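Local coordinates for type III effector NopAA (Sinorhizobium fredii USDA 257, PDB 6SDU), which hydrolyses xyloglucan as a type III effector of a symbiotic bacterium, using a catalytic domain of glycoside hydrolase family 12, at residues A[27-30]-A[35-38]; A[214-219]-A[225-230]; A[106-111]-A[230-235]; A[62-65]-A[70-73]. All coordinates share one frame; numbering follows the deposited sequence.

In the fold
The four contacts illustrate how a two-sheet beta sandwich, the jelly roll of family 12 glycoside hydrolases, is assembled. Along the chain, contact 1 comes first, then contact 4; contact 2 opens between the two halves of contact 3 and meets the second at the shared Asn230. Contact 1 is a hairpin at one margin of the larger sheet. Contacts 2 and 3 bridge the two sheets through strand 225-236, their centres about 11 Å apart. Contact 4, centred about 10 Å from the centre of contact 2, lies where the chain changes sheets. Strand 208-218 serves the core with one face and the glucose pocket with the other, through Glu217, while Ile70 reaches it from the loop before strand 72-83.

Contact 1 of 4, residues A[27-30]-A[35-38]; sequences GSFS and SWNN
Ser35 faces Ser30 as a non-hydrogen-bonded antiparallel pair, with Ser30 CB and Ser35 CB in van der Waals contact at 3.8 Å. Trp36 then forms the hydrogen-bonded pair of this beta hairpin: Trp36 N donates to Phe29 O at 2.8 Å, and Phe29 N returns a bond to Trp36 O at 3.1 Å. Its indole leaves from the other face of the sheet, alongside the Phe29 ring, and both side chains point the same way. The two first torsions differ, Phe29 CG lying opposite its backbone N (chi1 170°) and Trp36 CG beside its own, yet Phe29 CD2 comes within 3.5 Å of Trp36 CE3. The ring planes are inclined by 34°, an oblique meeting in which the indole carbon lies near the plane of the phenyl ring, at its edge. Trp20, stacked on Phe29, and Trp58, edge-to-face with Trp36, extend this aromatic layer into the opposing sheet. Asn37 returns to the serine face, where Asn37 OD1 lies 3.4 Å from Ser28 CB. At Asn38 the backbone N donates to Gly27 O in an almost straight bond of 2.8 Å (178° at the hydrogen), while the side-chain amide is taken up by Gln48 and Ala24. The hairpin is therefore amphipathic: hydroxyls and an amide occupy one face, and the aromatic rings on the other join the interior of the sandwich.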
# COMPACT_ATOMS: atom_id res chain seq x y z
N GLY A 27 -16.36 6.67 2.37
CA GLY A 27 -17.28 5.65 2.85
C GLY A 27 -16.51 4.48 3.45
O GLY A 27 -15.42 4.14 2.98
N SER A 28 -17.01 3.94 4.55
CA SER A 28 -16.30 2.86 5.23
C SER A 28 -17.27 1.81 5.74
O SER A 28 -18.47 2.05 5.94
CB SER A 28 -15.42 3.38 6.35
OG SER A 28 -16.19 4.25 7.15
N PHE A 29 -16.74 0.60 5.90
CA PHE A 29 -17.46 -0.57 6.38
C PHE A 29 -16.45 -1.44 7.12
O PHE A 29 -15.26 -1.41 6.81
CB PHE A 29 -18.08 -1.27 5.17
CG PHE A 29 -18.66 -2.62 5.44
CD1 PHE A 29 -19.95 -2.75 5.92
CD2 PHE A 29 -17.93 -3.78 5.14
CE1 PHE A 29 -20.50 -4.01 6.14
CE2 PHE A 29 -18.46 -5.04 5.36
CZ PHE A 29 -19.75 -5.16 5.85
N SER A 30 -16.91 -2.14 8.16
CA SER A 30 -16.03 -3.05 8.90
C SER A 30 -16.79 -4.31 9.25
O SER A 30 -18.00 -4.27 9.49
CB SER A 30 -15.47 -2.41 10.17
OG SER A 30 -16.54 -1.90 10.93
N SER A 35 -11.62 -3.63 7.93
CA SER A 35 -12.39 -2.47 7.50
C SER A 35 -11.97 -2.08 6.09
O SER A 35 -10.85 -2.37 5.65
CB SER A 35 -12.26 -1.29 8.48
OG SER A 35 -10.94 -0.79 8.52
N TRP A 36 -12.92 -1.49 5.36
CA TRP A 36 -12.70 -1.04 3.99
C TRP A 36 -13.01 0.45 3.91
O TRP A 36 -14.03 0.90 4.46
CB TRP A 36 -13.58 -1.83 3.02
CG TRP A 36 -13.21 -3.30 2.91
CD1 TRP A 36 -12.42 -3.90 1.96
CD2 TRP A 36 -13.65 -4.36 3.78
NE1 TRP A 36 -12.33 -5.25 2.19
CE2 TRP A 36 -13.08 -5.57 3.30
CE3 TRP A 36 -14.47 -4.41 4.92
CZ2 TRP A 36 -13.29 -6.80 3.92
CZ3 TRP A 36 -14.69 -5.63 5.53
CH2 TRP A 36 -14.09 -6.82 5.03
N ASN A 37 -12.15 1.21 3.24
CA ASN A 37 -12.25 2.67 3.18
C ASN A 37 -12.12 3.17 1.74
O ASN A 37 -11.11 2.93 1.08
CB ASN A 37 -11.18 3.30 4.06
CG ASN A 37 -11.28 2.83 5.49
OD1 ASN A 37 -11.99 3.43 6.30
ND2 ASN A 37 -10.58 1.72 5.82
N ASN A 38 -13.16 3.88 1.27
CA ASN A 38 -13.21 4.50 -0.07
C ASN A 38 -12.56 5.88 -0.05
O ASN A 38 -13.20 6.90 -0.31
CB ASN A 38 -14.65 4.59 -0.55
CG ASN A 38 -14.75 4.74 -2.05
OD1 ASN A 38 -13.89 4.24 -2.77
ND2 ASN A 38 -15.77 5.44 -2.52

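Contact 2 of 4, residues A[214-219]-A[225-230]; sequences YGVEIT and KNFNFN
Tyr214 meets Phe229 obliquely, Tyr214 CE2 lying 3.6 Å from Phe229 CE1 and the two ring planes standing at 83°. Tyr214 OH is held by Gln96 and Thr123, which should restrict movement of the ring. At Gly215 the main chain itself is the surface, and Phe229 CZ comes within 4.2 Å of Gly215 C. Facing strands 214-218 and 225-230 run antiparallel with their axes 9.0 Å apart, too far for backbone bonding; they belong to the two sheets of the jelly-roll sandwich, and their side chains fill part of its core. Val216 continues the series. Its CG2, set opposite the backbone N, sits over a face of the Phe227 ring in a CH-pi contact, with Val216 CG2 4.1 Å from the ring centroid and 24° off the normal. Trp104 meets the same phenyl ring edge-to-face. Glu217 faces the cleft instead, where its OE2 hydrogen-bonds O2 of the bound beta-D-glucopyranose. With Ile218 the chain again addresses the core, and Ile218 CD1 touches Phe227 CE1 at 4.2 Å, the two side chains running alongside in opposite senses.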
# COMPACT_ATOMS: atom_id res chain seq x y z
N TYR A 214 -3.96 -2.49 2.84
CA TYR A 214 -3.67 -2.89 1.47
C TYR A 214 -4.68 -2.28 0.50
O TYR A 214 -5.89 -2.36 0.73
CB TYR A 214 -3.65 -4.42 1.31
CG TYR A 214 -2.96 -4.88 0.04
CD1 TYR A 214 -1.59 -4.71 -0.13
CD2 TYR A 214 -3.69 -5.50 -0.99
CE1 TYR A 214 -0.95 -5.15 -1.31
CE2 TYR A 214 -3.06 -5.94 -2.16
CZ TYR A 214 -1.70 -5.75 -2.32
OH TYR A 214 -1.08 -6.19 -3.49
N GLY A 215 -4.18 -1.72 -0.60
CA GLY A 215 -5.06 -1.10 -1.58
C GLY A 215 -4.27 -0.58 -2.75
O GLY A 215 -3.20 -1.11 -3.06
N VAL A 216 -4.81 0.43 -3.44
CA VAL A 216 -4.14 1.04 -4.59
C VAL A 216 -4.15 2.56 -4.47
O VAL A 216 -5.20 3.18 -4.26
CB VAL A 216 -4.76 0.55 -5.93
CG1 VAL A 216 -6.23 0.83 -6.00
CG2 VAL A 216 -4.02 1.11 -7.14
N GLU A 217 -2.96 3.18 -4.59
CA GLU A 217 -2.85 4.64 -4.66
C GLU A 217 -2.99 5.02 -6.13
O GLU A 217 -2.08 4.73 -6.92
CB GLU A 217 -1.50 5.11 -4.13
CG GLU A 217 -1.23 4.83 -2.65
CD GLU A 217 0.12 5.37 -2.18
OE1 GLU A 217 1.17 5.02 -2.81
OE2 GLU A 217 0.12 6.14 -1.20
N ILE A 218 -4.09 5.67 -6.50
CA ILE A 218 -4.36 5.97 -7.91
C ILE A 218 -3.97 7.41 -8.20
O ILE A 218 -4.52 8.36 -7.62
CB ILE A 218 -5.82 5.72 -8.27
CG1 ILE A 218 -6.19 4.28 -7.93
CG2 ILE A 218 -6.07 6.00 -9.78
CD1 ILE A 218 -7.63 4.00 -8.07
N THR A 219 -3.04 7.58 -9.13
CA THR A 219 -2.74 8.91 -9.62
C THR A 219 -3.55 9.22 -10.87
O THR A 219 -4.10 10.32 -11.00
CB THR A 219 -1.22 9.07 -9.84
OG1 THR A 219 -0.57 9.09 -8.55
CG2 THR A 219 -0.89 10.37 -10.58
N LYS A 225 -10.66 2.42 -14.38
CA LYS A 225 -9.89 1.19 -14.35
C LYS A 225 -10.29 0.39 -13.12
O LYS A 225 -10.55 0.96 -12.05
CB LYS A 225 -8.38 1.49 -14.39
CG LYS A 225 -7.88 1.67 -15.82
CD LYS A 225 -6.68 2.55 -15.91
CE LYS A 225 -6.22 2.61 -17.37
NZ LYS A 225 -7.38 2.58 -18.29
N ASN A 226 -10.30 -0.93 -13.28
CA ASN A 226 -10.83 -1.84 -12.28
C ASN A 226 -9.70 -2.59 -11.60
O ASN A 226 -8.76 -3.04 -12.26
CB ASN A 226 -11.80 -2.82 -12.95
CG ASN A 226 -12.64 -3.57 -11.94
OD1 ASN A 226 -13.42 -2.96 -11.21
ND2 ASN A 226 -12.52 -4.89 -11.92
N PHE A 227 -9.81 -2.75 -10.27
CA PHE A 227 -8.85 -3.52 -9.48
C PHE A 227 -9.62 -4.52 -8.63
O PHE A 227 -10.49 -4.13 -7.86
CB PHE A 227 -8.02 -2.60 -8.56
CG PHE A 227 -7.21 -1.56 -9.30
CD1 PHE A 227 -7.81 -0.39 -9.73
CD2 PHE A 227 -5.85 -1.75 -9.53
CE1 PHE A 227 -7.06 0.58 -10.39
CE2 PHE A 227 -5.11 -0.79 -10.19
CZ PHE A 227 -5.72 0.37 -10.64
N ASN A 228 -9.33 -5.81 -8.80
CA ASN A 228 -9.97 -6.86 -8.03
C ASN A 228 -8.98 -7.47 -7.04
O ASN A 228 -7.89 -7.91 -7.43
CB ASN A 228 -10.52 -7.98 -8.92
CG ASN A 228 -11.62 -7.51 -9.84
OD1 ASN A 228 -12.64 -7.00 -9.39
ND2 ASN A 228 -11.44 -7.71 -11.15
N PHE A 229 -9.39 -7.55 -5.78
CA PHE A 229 -8.55 -8.18 -4.76
C PHE A 229 -9.33 -9.44 -4.43
O PHE A 229 -10.24 -9.43 -3.60
CB PHE A 229 -8.32 -7.23 -3.58
CG PHE A 229 -7.61 -5.95 -3.97
CD1 PHE A 229 -6.23 -5.89 -4.03
CD2 PHE A 229 -8.33 -4.83 -4.34
CE1 PHE A 229 -5.58 -4.71 -4.40
CE2 PHE A 229 -7.68 -3.64 -4.74
CZ PHE A 229 -6.31 -3.59 -4.78
N ASN A 230 -8.91 -10.55 -5.05
CA ASN A 230 -9.67 -11.79 -4.92
C ASN A 230 -9.41 -12.45 -3.59
O ASN A 230 -10.30 -13.12 -3.05
CB ASN A 230 -9.29 -12.78 -6.02
CG ASN A 230 -9.54 -12.25 -7.39
OD1 ASN A 230 -10.60 -11.67 -7.65
ND2 ASN A 230 -8.60 -12.48 -8.30

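Contact 3 of 4, residues A[106-111]-A[230-235]; sequences VAYDIW and NNWSVT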
# COMPACT_ATOMS: atom_id res chain seq x y z
N VAL A 106 -0.12 -0.58 -6.42
CA VAL A 106 -0.81 -1.44 -5.47
C VAL A 106 0.17 -1.65 -4.32
O VAL A 106 1.30 -2.10 -4.55
CB VAL A 106 -1.21 -2.78 -6.12
CG1 VAL A 106 -1.90 -3.68 -5.13
CG2 VAL A 106 -2.13 -2.52 -7.31
N ALA A 107 -0.22 -1.29 -3.09
CA ALA A 107 0.77 -1.33 -2.02
C ALA A 107 0.17 -1.72 -0.67
O ALA A 107 -0.98 -1.38 -0.37
CB ALA A 107 1.46 0.03 -1.85
N TYR A 108 1.01 -2.38 0.16
CA TYR A 108 0.77 -2.50 1.59
C TYR A 108 1.09 -1.16 2.22
O TYR A 108 2.03 -0.47 1.81
CB TYR A 108 1.69 -3.57 2.22
CG TYR A 108 1.15 -4.96 2.09
CD1 TYR A 108 0.20 -5.44 2.98
CD2 TYR A 108 1.56 -5.77 1.04
CE1 TYR A 108 -0.31 -6.72 2.85
CE2 TYR A 108 1.05 -7.05 0.90
CZ TYR A 108 0.10 -7.51 1.80
OH TYR A 108 -0.42 -8.78 1.67
N ASP A 109 0.28 -0.76 3.20
CA ASP A 109 0.49 0.48 3.95
C ASP A 109 0.48 0.09 5.43
O ASP A 109 -0.58 -0.19 5.99
CB ASP A 109 -0.59 1.52 3.61
CG ASP A 109 -0.09 2.96 3.72
OD1 ASP A 109 1.11 3.24 3.49
OD2 ASP A 109 -0.92 3.83 4.06
N ILE A 110 1.65 0.03 6.05
CA ILE A 110 1.77 -0.41 7.43
C ILE A 110 2.14 0.78 8.30
O ILE A 110 3.11 1.49 8.02
CB ILE A 110 2.81 -1.55 7.54
CG1 ILE A 110 2.38 -2.72 6.67
CG2 ILE A 110 3.00 -2.02 9.03
CD1 ILE A 110 3.53 -3.52 6.15
N TRP A 111 1.36 1.00 9.36
CA TRP A 111 1.55 2.14 10.25
C TRP A 111 1.88 1.70 11.67
O TRP A 111 1.49 0.62 12.11
CB TRP A 111 0.29 2.99 10.32
CG TRP A 111 -0.10 3.63 9.04
CD1 TRP A 111 -0.87 3.10 8.03
CD2 TRP A 111 0.28 4.94 8.62
NE1 TRP A 111 -0.99 4.02 6.99
CE2 TRP A 111 -0.31 5.16 7.34
CE3 TRP A 111 1.06 5.95 9.19
CZ2 TRP A 111 -0.15 6.36 6.65
CZ3 TRP A 111 1.22 7.15 8.50
CH2 TRP A 111 0.62 7.34 7.24
N ASN A 230 -8.91 -10.55 -5.05
CA ASN A 230 -9.67 -11.79 -4.92
C ASN A 230 -9.41 -12.45 -3.59
O ASN A 230 -10.30 -13.12 -3.05
CB ASN A 230 -9.29 -12.78 -6.02
CG ASN A 230 -9.54 -12.25 -7.39
OD1 ASN A 230 -10.60 -11.67 -7.65
ND2 ASN A 230 -8.60 -12.48 -8.30
N ASN A 231 -8.22 -12.25 -3.04
CA ASN A 231 -8.00 -12.67 -1.68
C ASN A 231 -7.10 -11.66 -1.00
O ASN A 231 -6.19 -11.10 -1.63
CB ASN A 231 -7.40 -14.07 -1.61
CG ASN A 231 -7.18 -14.50 -0.20
OD1 ASN A 231 -8.13 -14.60 0.57
ND2 ASN A 231 -5.93 -14.71 0.18
N TRP A 232 -7.39 -11.39 0.27
CA TRP A 232 -6.51 -10.63 1.15
C TRP A 232 -6.78 -11.09 2.58
O TRP A 232 -7.92 -11.01 3.04
CB TRP A 232 -6.71 -9.11 1.03
CG TRP A 232 -5.56 -8.37 1.68
CD1 TRP A 232 -4.31 -8.21 1.15
CD2 TRP A 232 -5.53 -7.73 2.98
NE1 TRP A 232 -3.51 -7.52 2.03
CE2 TRP A 232 -4.23 -7.21 3.15
CE3 TRP A 232 -6.47 -7.54 3.99
CZ2 TRP A 232 -3.85 -6.49 4.28
CZ3 TRP A 232 -6.09 -6.83 5.12
CH2 TRP A 232 -4.80 -6.31 5.25
N SER A 233 -5.74 -11.54 3.27
CA SER A 233 -5.86 -12.01 4.65
C SER A 233 -4.62 -11.59 5.43
O SER A 233 -3.55 -11.40 4.84
CB SER A 233 -6.02 -13.54 4.71
OG SER A 233 -4.95 -14.19 4.05
N VAL A 234 -4.77 -11.44 6.74
CA VAL A 234 -3.65 -11.14 7.64
C VAL A 234 -3.63 -12.21 8.72
O VAL A 234 -4.69 -12.59 9.24
CB VAL A 234 -3.75 -9.74 8.26
CG1 VAL A 234 -2.66 -9.52 9.35
CG2 VAL A 234 -3.64 -8.67 7.18
N THR A 235 -2.44 -12.72 9.01
CA THR A 235 -2.21 -13.68 10.09
C THR A 235 -1.37 -13.00 11.15
O THR A 235 -0.20 -12.69 10.92
CB THR A 235 -1.53 -14.95 9.56
OG1 THR A 235 -2.36 -15.58 8.58
CG2 THR A 235 -1.24 -15.91 10.71
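Tyr108 swings its CG to the side of the backbone N (chi1 -84°), whereas Trp232 places CG opposite its own N (chi1 -165°), and these settings carry the phenol and the indole together from strands whose nearest CA atoms, those of Tyr108 and Trp232, are 10.9 Å apart. The side chains cross at a slant, with ring planes at 40°. Tyr108 CE1 lies in the indole plane at its edge, 3.4 Å from Trp232 NE1 and 3.8 Å from Trp232 CZ2. The phenol oxygen is near the same nitrogen, Tyr108 OH to Trp232 NE1 being 3.4 Å, but its clear partner is Ser92 OG. Tyr214 packs against both rings, almost parallel to the indole, making an aromatic cluster between the two sheets of the sandwich. On strand 225-236 a classic beta bulge precedes Trp232, with Asn230 and Asn231 both opposite Asn95. Beyond Tyr108, Asp109 turns to the cleft side of its sheet, where Trp111 NE1 donates to Asp109 OD2 at 2.9 Å. That bond is bent and reaches the oxygen from above the carboxylate plane. The chemistry across the sandwich is thus largely aromatic: the two rings join the sheets by close packing around the indole nitrogen, and the buried phenol is satisfied by a serine hydroxyl of strand 90-97, the neighbour of 225-236 in its sheet, so that this bond too crosses the sandwich.

Contact 4 of 4, residues A[62-65]-A[70-73]; sequences SDQP and IKSY
Gln64 and Lys71 make the closest backbone approach, with their CA atoms 7.0 Å apart, so no main-chain bonds join 62-65 to 70-73 and side chains must span the interval. The Gln64 and Lys71 chains lie antiparallel, flank to flank, and Gln64 OE1 rests against Lys71 CB at 3.5 Å. A bend in glutamine (chi2 -54°) folds the amide back toward its own segment, where Gln64 NE2 donates to Ser62 OG at 2.9 Å. Ser62 OG lies close to the amide plane, and Gln64 OE1 accepts from Gly46 N; bonds at both ends should fix the rotation of the amide. Ser62 OG and Ser72 OG stay 4.2 Å apart, too far to bond each other. Gln48 OE1 links them, taking a hydrogen bond with each hydroxyl. Lys71, bent near its base and again at its tip, carries its ammonium past Pro65, with Lys71 NZ 3.6 Å from Pro65 O. Its hydrogen bonds go instead to the carbonyl oxygens of Thr67, Gly69 and Thr219. A buried ammonium gripped by three main-chain oxygens thus ties the 62-73 connection to Thr219, at the corner where the chain leaves strand 208-218, beside Ile70, which touches the bound glucose.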
# COMPACT_ATOMS: atom_id res chain seq x y z
N SER A 62 -12.20 2.96 -10.44
CA SER A 62 -11.94 4.38 -10.26
C SER A 62 -11.58 5.01 -11.60
O SER A 62 -10.85 4.41 -12.38
CB SER A 62 -10.80 4.60 -9.23
OG SER A 62 -10.66 5.95 -8.82
N ASP A 63 -12.09 6.21 -11.85
CA ASP A 63 -11.83 7.02 -13.05
C ASP A 63 -11.23 8.37 -12.64
O ASP A 63 -11.94 9.37 -12.53
CB ASP A 63 -13.17 7.21 -13.81
CG ASP A 63 -13.02 8.05 -15.07
OD1 ASP A 63 -11.89 8.50 -15.37
OD2 ASP A 63 -14.04 8.26 -15.77
N GLN A 64 -9.91 8.40 -12.43
CA GLN A 64 -9.19 9.59 -11.99
C GLN A 64 -8.47 10.27 -13.16
O GLN A 64 -7.95 9.58 -14.05
CB GLN A 64 -8.18 9.22 -10.90
CG GLN A 64 -8.86 8.57 -9.69
CD GLN A 64 -9.98 9.42 -9.12
OE1 GLN A 64 -9.85 10.64 -9.02
NE2 GLN A 64 -11.08 8.79 -8.71
N PRO A 65 -8.47 11.60 -13.23
CA PRO A 65 -7.90 12.27 -14.41
C PRO A 65 -6.38 12.20 -14.46
O PRO A 65 -5.69 12.00 -13.45
CB PRO A 65 -8.37 13.72 -14.24
CG PRO A 65 -8.41 13.90 -12.75
CD PRO A 65 -8.93 12.58 -12.22
N ILE A 70 -1.43 11.92 -6.21
CA ILE A 70 -2.30 10.81 -5.82
C ILE A 70 -3.70 11.33 -5.50
O ILE A 70 -3.85 12.29 -4.73
CB ILE A 70 -1.67 10.05 -4.64
CG1 ILE A 70 -0.42 9.34 -5.11
CG2 ILE A 70 -2.60 9.01 -4.04
CD1 ILE A 70 0.35 8.84 -4.00
N LYS A 71 -4.72 10.71 -6.09
CA LYS A 71 -6.10 11.14 -5.86
C LYS A 71 -6.81 10.31 -4.81
O LYS A 71 -7.70 10.83 -4.12
CB LYS A 71 -6.95 11.08 -7.15
CG LYS A 71 -6.28 11.63 -8.39
CD LYS A 71 -5.89 13.07 -8.20
CE LYS A 71 -5.45 13.66 -9.53
NZ LYS A 71 -4.32 12.91 -10.20
N SER A 72 -6.46 9.03 -4.66
CA SER A 72 -7.25 8.15 -3.83
C SER A 72 -6.41 6.98 -3.34
O SER A 72 -5.37 6.64 -3.93
CB SER A 72 -8.46 7.65 -4.61
OG SER A 72 -8.03 6.82 -5.69
N TYR A 73 -6.84 6.39 -2.24
CA TYR A 73 -6.27 5.14 -1.73
C TYR A 73 -7.39 4.27 -1.19
O TYR A 73 -7.56 4.14 0.04
CB TYR A 73 -5.20 5.41 -0.66
CG TYR A 73 -4.48 4.15 -0.14
CD1 TYR A 73 -3.85 3.26 -1.02
CD2 TYR A 73 -4.41 3.86 1.22
CE1 TYR A 73 -3.18 2.12 -0.55
CE2 TYR A 73 -3.75 2.73 1.71
CZ TYR A 73 -3.13 1.86 0.83
OH TYR A 73 -2.49 0.73 1.32